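Local coordinates for sterol regulatory element-binding protein cleavage-activating protein (PDB 4YHC) that escorts the membrane-bound transcription factor precursor sre1 for processing when sterol or oxygen is low, its WD40 domain being the part captured here, at residues W135-L140 with V151-I156; F258-I263 with L300-G305. The protein carries 9 engineered substitutions. One frame throughout, in Å; residues are numbered along the deposited sequence.

Contact 1. Residues W135-L140 with V151-I156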
loop_
_atom_site.group_PDB
_atom_site.type_symbol
_atom_site.label_atom_id
_atom_site.label_comp_id
_atom_site.label_asym_id
_atom_site.label_seq_id
_atom_site.Cartn_x
_atom_site.Cartn_y
_atom_site.Cartn_z
ATOM N N TRP A 135 24.543 12.951 -1.962
ATOM C CA TRP A 135 24.632 11.511 -1.815
ATOM C C TRP A 135 23.495 11.062 -0.907
ATOM O O TRP A 135 22.961 11.841 -0.117
ATOM C CB TRP A 135 25.997 11.096 -1.233
ATOM C CG TRP A 135 26.248 11.721 0.084
ATOM C CD1 TRP A 135 26.588 13.027 0.321
ATOM C CD2 TRP A 135 26.124 11.098 1.370
ATOM N NE1 TRP A 135 26.709 13.248 1.674
ATOM C CE2 TRP A 135 26.423 12.084 2.342
ATOM C CE3 TRP A 135 25.799 9.806 1.796
ATOM C CZ2 TRP A 135 26.408 11.812 3.716
ATOM C CZ3 TRP A 135 25.780 9.538 3.163
ATOM C CH2 TRP A 135 26.085 10.538 4.103
ATOM N N LYS A 136 23.115 9.810 -1.045
ATOM C CA LYS A 136 22.096 9.222 -0.180
ATOM C C LYS A 136 22.523 7.839 0.278
ATOM O O LYS A 136 23.073 7.038 -0.502
ATOM C CB LYS A 136 20.792 9.027 -0.935
ATOM C CG LYS A 136 20.271 10.235 -1.662
ATOM C CD LYS A 136 18.971 9.872 -2.363
ATOM C CE LYS A 136 18.436 11.043 -3.165
ATOM N NZ LYS A 136 18.748 12.392 -2.588
ATOM N N ASN A 137 22.180 7.526 1.511
ATOM C CA ASN A 137 22.331 6.197 2.025
ATOM C C ASN A 137 20.990 5.530 2.316
ATOM O O ASN A 137 20.070 6.200 2.758
ATOM C CB ASN A 137 23.107 6.280 3.315
ATOM C CG ASN A 137 23.525 4.928 3.768
ATOM O OD1 ASN A 137 23.150 4.469 4.848
ATOM N ND2 ASN A 137 24.239 4.237 2.900
ATOM N N PHE A 138 20.884 4.238 2.034
ATOM C CA PHE A 138 19.666 3.471 2.257
ATOM C C PHE A 138 20.040 2.158 2.872
ATOM O O PHE A 138 21.143 1.674 2.665
ATOM C CB PHE A 138 18.910 3.144 0.951
ATOM C CG PHE A 138 18.392 4.340 0.209
ATOM C CD1 PHE A 138 17.180 4.961 0.578
ATOM C CD2 PHE A 138 19.120 4.886 -0.820
ATOM C CE1 PHE A 138 16.703 6.050 -0.116
ATOM C CE2 PHE A 138 18.638 5.993 -1.519
ATOM C CZ PHE A 138 17.449 6.580 -1.165
ATOM N N GLU A 139 19.087 1.568 3.597
ATOM C CA GLU A 139 19.096 0.141 3.840
ATOM C C GLU A 139 18.091 -0.586 2.974
ATOM O O GLU A 139 16.930 -0.200 2.906
ATOM C CB GLU A 139 18.876 -0.105 5.311
ATOM C CG GLU A 139 20.052 0.439 6.110
ATOM C CD GLU A 139 19.868 0.300 7.593
ATOM O OE1 GLU A 139 18.884 0.896 8.108
ATOM O OE2 GLU A 139 20.706 -0.423 8.212
ATOM N N LEU A 140 18.560 -1.604 2.260
ATOM C CA LEU A 140 17.745 -2.380 1.369
ATOM C C LEU A 140 17.544 -3.706 2.044
ATOM O O LEU A 140 18.529 -4.472 2.240
ATOM C CB LEU A 140 18.431 -2.612 0.020
ATOM C CG LEU A 140 17.753 -2.440 -1.314
ATOM C CD1 LEU A 140 18.537 -3.165 -2.420
ATOM C CD2 LEU A 140 16.284 -2.818 -1.343
ATOM N N VAL A 151 20.088 -7.548 5.177
ATOM C CA VAL A 151 20.098 -6.090 5.038
ATOM C C VAL A 151 21.372 -5.544 4.465
ATOM O O VAL A 151 22.462 -5.864 4.914
ATOM C CB VAL A 151 19.607 -5.323 6.286
ATOM C CG1 VAL A 151 19.242 -6.245 7.432
ATOM C CG2 VAL A 151 20.492 -4.165 6.650
ATOM N N PHE A 152 21.180 -4.792 3.380
ATOM C CA PHE A 152 22.237 -4.281 2.561
ATOM C C PHE A 152 22.337 -2.810 2.788
ATOM O O PHE A 152 21.346 -2.117 2.926
ATOM C CB PHE A 152 21.961 -4.506 1.117
ATOM C CG PHE A 152 21.988 -5.949 0.694
ATOM C CD1 PHE A 152 20.855 -6.707 0.700
ATOM C CD2 PHE A 152 23.151 -6.512 0.169
ATOM C CE1 PHE A 152 20.860 -8.024 0.277
ATOM C CE2 PHE A 152 23.158 -7.809 -0.289
ATOM C CZ PHE A 152 22.018 -8.574 -0.240
ATOM N N SER A 153 23.561 -2.321 2.877
ATOM C CA SER A 153 23.774 -0.873 2.914
ATOM C C SER A 153 24.057 -0.452 1.493
ATOM O O SER A 153 24.917 -1.032 0.805
ATOM C CB SER A 153 24.957 -0.483 3.814
ATOM O OG SER A 153 25.135 0.912 3.732
ATOM N N LEU A 154 23.282 0.530 1.054
ATOM C CA LEU A 154 23.323 1.004 -0.311
ATOM C C LEU A 154 23.641 2.469 -0.265
ATOM O O LEU A 154 22.893 3.236 0.337
ATOM C CB LEU A 154 21.957 0.755 -0.975
ATOM C CG LEU A 154 21.727 1.291 -2.367
ATOM C CD1 LEU A 154 22.739 0.745 -3.384
ATOM C CD2 LEU A 154 20.300 0.952 -2.776
ATOM N N THR A 155 24.732 2.864 -0.902
ATOM C CA THR A 155 25.029 4.285 -1.054
ATOM C C THR A 155 24.903 4.692 -2.494
ATOM O O THR A 155 25.432 4.039 -3.389
ATOM C CB THR A 155 26.439 4.679 -0.552
ATOM O OG1 THR A 155 26.547 4.365 0.828
ATOM C CG2 THR A 155 26.625 6.177 -0.659
ATOM N N ILE A 156 24.236 5.809 -2.726
ATOM C CA ILE A 156 24.009 6.285 -4.053
ATOM C C ILE A 156 24.588 7.668 -4.205
ATOM O O ILE A 156 24.399 8.531 -3.345
ATOM C CB ILE A 156 22.507 6.298 -4.372
ATOM C CG1 ILE A 156 22.010 4.857 -4.434
ATOM C CG2 ILE A 156 22.232 7.047 -5.668
ATOM C CD1 ILE A 156 20.550 4.746 -4.854
#
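Phe138 and Ile156 meet obliquely on one face of a two-stranded antiparallel pairing: the tip of the isoleucine, CD1, comes to 4.0 Å from CE2 of the phenylalanine ring. CG1 of Ile156 stands beside its own backbone N and anti to the carbonyl carbon (chi1 -68°), the start of an extended branch that carries CD1 to that ring. Beside them Leu154 lies between Phe138 and Leu140; its CB is 4.3 Å from Phe138 CB, and its CD2 branch brushes Leu140 CG at 4.5 Å. Phe152 turns its ring edge to the backbone, with Leu140 O near the ring plane, 3.6 Å from Phe152 CD1. Strands 136-144 and 148-156 form the central hairpin of a four-stranded WD40 blade, within the predicted third WD repeat. Trp125 of strand 121-127 extends the apolar layer, its ring edge-to-face with Phe138, while Phe92 and Tyr88 of strand 88-92 touch Leu140 and Ile156. Six backbone hydrogen bonds hold the register, such as Ile156 N to Lys136 O at 2.8 Å. Asn137, Glu139, Ser153 and Thr155 give the other face a more polar character. There the Asn137 amide crosses Thr155, and ND2 gives OG1 a weak, bent bond of 3.1 Å (129° at the hydrogen); Ser153 OG lies 3.5 Å from the same nitrogen. Farther along, Glu139 and Val151 run side by side, pointing the same way, with Glu139 OE2 4.1 Å from Val151 CG2.

Contact 2. Residues F258-I263 with L300-G305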
loop_
_atom_site.group_PDB
_atom_site.type_symbol
_atom_site.label_atom_id
_atom_site.label_comp_id
_atom_site.label_asym_id
_atom_site.label_seq_id
_atom_site.Cartn_x
_atom_site.Cartn_y
_atom_site.Cartn_z
ATOM N N PHE A 258 -9.787 -3.755 18.321
ATOM C CA PHE A 258 -10.995 -3.525 17.565
ATOM C C PHE A 258 -11.670 -4.893 17.453
ATOM O O PHE A 258 -10.990 -5.872 17.398
ATOM C CB PHE A 258 -10.682 -2.990 16.135
ATOM C CG PHE A 258 -10.086 -1.582 16.115
ATOM C CD1 PHE A 258 -8.761 -1.379 16.374
ATOM C CD2 PHE A 258 -10.866 -0.499 15.838
ATOM C CE1 PHE A 258 -8.194 -0.103 16.323
ATOM C CE2 PHE A 258 -10.312 0.771 15.756
ATOM C CZ PHE A 258 -8.987 0.965 16.040
ATOM N N THR A 259 -12.999 -4.936 17.392
ATOM C CA THR A 259 -13.723 -6.206 17.243
ATOM C C THR A 259 -14.105 -6.402 15.795
ATOM O O THR A 259 -14.730 -5.525 15.218
ATOM C CB THR A 259 -15.019 -6.208 18.106
ATOM O OG1 THR A 259 -14.655 -5.943 19.456
ATOM C CG2 THR A 259 -15.676 -7.589 18.082
ATOM N N LEU A 260 -13.639 -7.512 15.209
ATOM C CA LEU A 260 -13.867 -7.840 13.801
ATOM C C LEU A 260 -14.258 -9.294 13.650
ATOM O O LEU A 260 -13.965 -10.123 14.500
ATOM C CB LEU A 260 -12.595 -7.590 12.927
ATOM C CG LEU A 260 -12.283 -6.088 12.810
ATOM C CD1 LEU A 260 -10.936 -5.950 12.107
ATOM C CD2 LEU A 260 -13.350 -5.271 12.070
ATOM N N PRO A 261 -14.831 -9.625 12.525
ATOM C CA PRO A 261 -15.010 -11.044 12.203
ATOM C C PRO A 261 -13.721 -11.629 11.710
ATOM O O PRO A 261 -12.696 -10.894 11.592
ATOM C CB PRO A 261 -16.081 -11.019 11.120
ATOM C CG PRO A 261 -15.956 -9.715 10.481
ATOM C CD PRO A 261 -15.470 -8.732 11.520
ATOM N N PRO A 262 -13.729 -12.945 11.467
ATOM C CA PRO A 262 -12.568 -13.640 11.093
ATOM C C PRO A 262 -12.043 -13.103 9.777
ATOM O O PRO A 262 -12.815 -12.865 8.874
ATOM C CB PRO A 262 -13.064 -15.073 10.900
ATOM C CG PRO A 262 -14.286 -15.175 11.761
ATOM C CD PRO A 262 -14.904 -13.864 11.688
ATOM N N ILE A 263 -10.736 -12.966 9.688
ATOM C CA ILE A 263 -10.070 -12.257 8.568
ATOM C C ILE A 263 -9.268 -13.278 7.813
ATOM O O ILE A 263 -8.589 -14.119 8.383
ATOM C CB ILE A 263 -9.192 -11.120 9.131
ATOM C CG1 ILE A 263 -10.096 -9.985 9.566
ATOM C CG2 ILE A 263 -8.118 -10.607 8.132
ATOM C CD1 ILE A 263 -9.398 -8.999 10.464
ATOM N N LEU A 300 -14.777 -6.587 2.714
ATOM C CA LEU A 300 -15.417 -5.664 3.615
ATOM C C LEU A 300 -14.550 -4.421 3.974
ATOM O O LEU A 300 -13.359 -4.498 4.074
ATOM C CB LEU A 300 -15.811 -6.375 4.895
ATOM C CG LEU A 300 -17.011 -7.295 5.106
ATOM C CD1 LEU A 300 -18.274 -6.505 5.198
ATOM C CD2 LEU A 300 -17.138 -8.301 4.017
ATOM N N TYR A 301 -15.230 -3.314 4.191
ATOM C CA TYR A 301 -14.622 -2.029 4.601
ATOM C C TYR A 301 -15.299 -1.558 5.859
ATOM O O TYR A 301 -16.519 -1.432 5.906
ATOM C CB TYR A 301 -14.754 -0.992 3.501
ATOM C CG TYR A 301 -14.020 -1.378 2.253
ATOM C CD1 TYR A 301 -14.610 -2.205 1.300
ATOM C CD2 TYR A 301 -12.730 -0.878 2.018
ATOM C CE1 TYR A 301 -13.935 -2.560 0.141
ATOM C CE2 TYR A 301 -12.046 -1.227 0.884
ATOM C CZ TYR A 301 -12.657 -2.048 -0.075
ATOM O OH TYR A 301 -11.927 -2.415 -1.139
ATOM N N TYR A 302 -14.518 -1.461 6.933
ATOM C CA TYR A 302 -14.995 -0.920 8.173
ATOM C C TYR A 302 -14.383 0.465 8.322
ATOM O O TYR A 302 -13.129 0.624 8.174
ATOM C CB TYR A 302 -14.538 -1.789 9.325
ATOM C CG TYR A 302 -15.351 -3.016 9.598
ATOM C CD1 TYR A 302 -15.630 -3.926 8.603
ATOM C CD2 TYR A 302 -15.793 -3.292 10.886
ATOM C CE1 TYR A 302 -16.340 -5.088 8.865
ATOM C CE2 TYR A 302 -16.536 -4.445 11.165
ATOM C CZ TYR A 302 -16.793 -5.329 10.144
ATOM O OH TYR A 302 -17.433 -6.454 10.440
ATOM N N TYR A 303 -15.242 1.429 8.523
ATOM C CA TYR A 303 -14.896 2.835 8.693
ATOM C C TYR A 303 -15.308 3.298 10.093
ATOM O O TYR A 303 -16.509 3.136 10.521
ATOM C CB TYR A 303 -15.623 3.669 7.634
ATOM C CG TYR A 303 -15.468 5.156 7.819
ATOM C CD1 TYR A 303 -14.311 5.833 7.351
ATOM C CD2 TYR A 303 -16.457 5.906 8.438
ATOM C CE1 TYR A 303 -14.168 7.215 7.523
ATOM C CE2 TYR A 303 -16.341 7.275 8.596
ATOM C CZ TYR A 303 -15.192 7.920 8.114
ATOM O OH TYR A 303 -15.069 9.264 8.311
ATOM N N TYR A 304 -14.346 3.856 10.821
ATOM C CA TYR A 304 -14.580 4.370 12.164
ATOM C C TYR A 304 -14.359 5.875 12.211
ATOM O O TYR A 304 -13.314 6.365 11.792
ATOM C CB TYR A 304 -13.637 3.710 13.171
ATOM C CG TYR A 304 -13.639 2.201 13.167
ATOM C CD1 TYR A 304 -12.784 1.491 12.340
ATOM C CD2 TYR A 304 -14.481 1.486 14.004
ATOM C CE1 TYR A 304 -12.775 0.112 12.339
ATOM C CE2 TYR A 304 -14.480 0.106 14.010
ATOM C CZ TYR A 304 -13.624 -0.575 13.175
ATOM O OH TYR A 304 -13.615 -1.947 13.175
ATOM N N GLY A 305 -15.336 6.606 12.733
ATOM C CA GLY A 305 -15.170 8.032 12.938
ATOM C C GLY A 305 -16.363 8.898 12.598
ATOM O O GLY A 305 -17.219 8.522 11.800
HETATM O O HOH W 1 -15.171 -3.008 15.076
#
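Phe258 presents a ring edge to the face of Tyr304, the planes inclined at 56° and the centroids 5.1 Å apart. Its CD2 stands above the tyrosine ring, offset toward the rim, with CZ the closest ring atom at 3.8 Å. Leu260 takes a different stance toward Tyr302: the two side chains slide past each other in opposite directions, and the CD2 methyl settles over one ring face as a CH-pi contact, 3.7 Å from the ring centroid. The first torsion of Leu260 sets CG beside the backbone N, anti to the carbonyl carbon (chi1 -69°), and from there the CD2 branch extends to both tyrosines, lying 3.5 Å from Tyr304 OH. Pro261 meets Tyr302 tip to tip, with CD 3.2 Å from the phenolic OH. In this WD40 domain the contact joins the outermost strand of one four-stranded blade, 253-259, and the loop after it to strand 299-304 of the neighbouring, more irregular sheet, so that packing between sheets takes the place of strand pairing. Phe289 meets the rings of both Phe258 and Tyr304, and Phe291 meets that of Tyr302. An alanine in place of Tyr302 would probably open a gap beside Leu260 and leave the Pro261 ring without its tip-to-tip partner. The polar link runs through one water: the water lies at the edge of the Tyr304 ring, in its plane, accepts a hydrogen bond from Tyr304 OH at 2.7 Å and donates one to Thr259 O at 2.6 Å.

Overall arrangement
The two contacts show how a WD40 domain is held within a blade and between sheets. Contact 1 joins neighbouring strands of one hairpin, so backbone hydrogen bonding sets its register, and its side chains divide between a mainly apolar and a more polar face. Contact 2 joins a strand end and loop of one sheet to a strand of another; aromatic and aliphatic groups meet directly, and a single water carries the polar link. Both are largely buried, though each has more accessible residues, Thr155 in contact 1 and Thr259 in contact 2. They share no elements, follow one another along the chain, and lie on opposite sides of its centre, their centres about 38 Å apart.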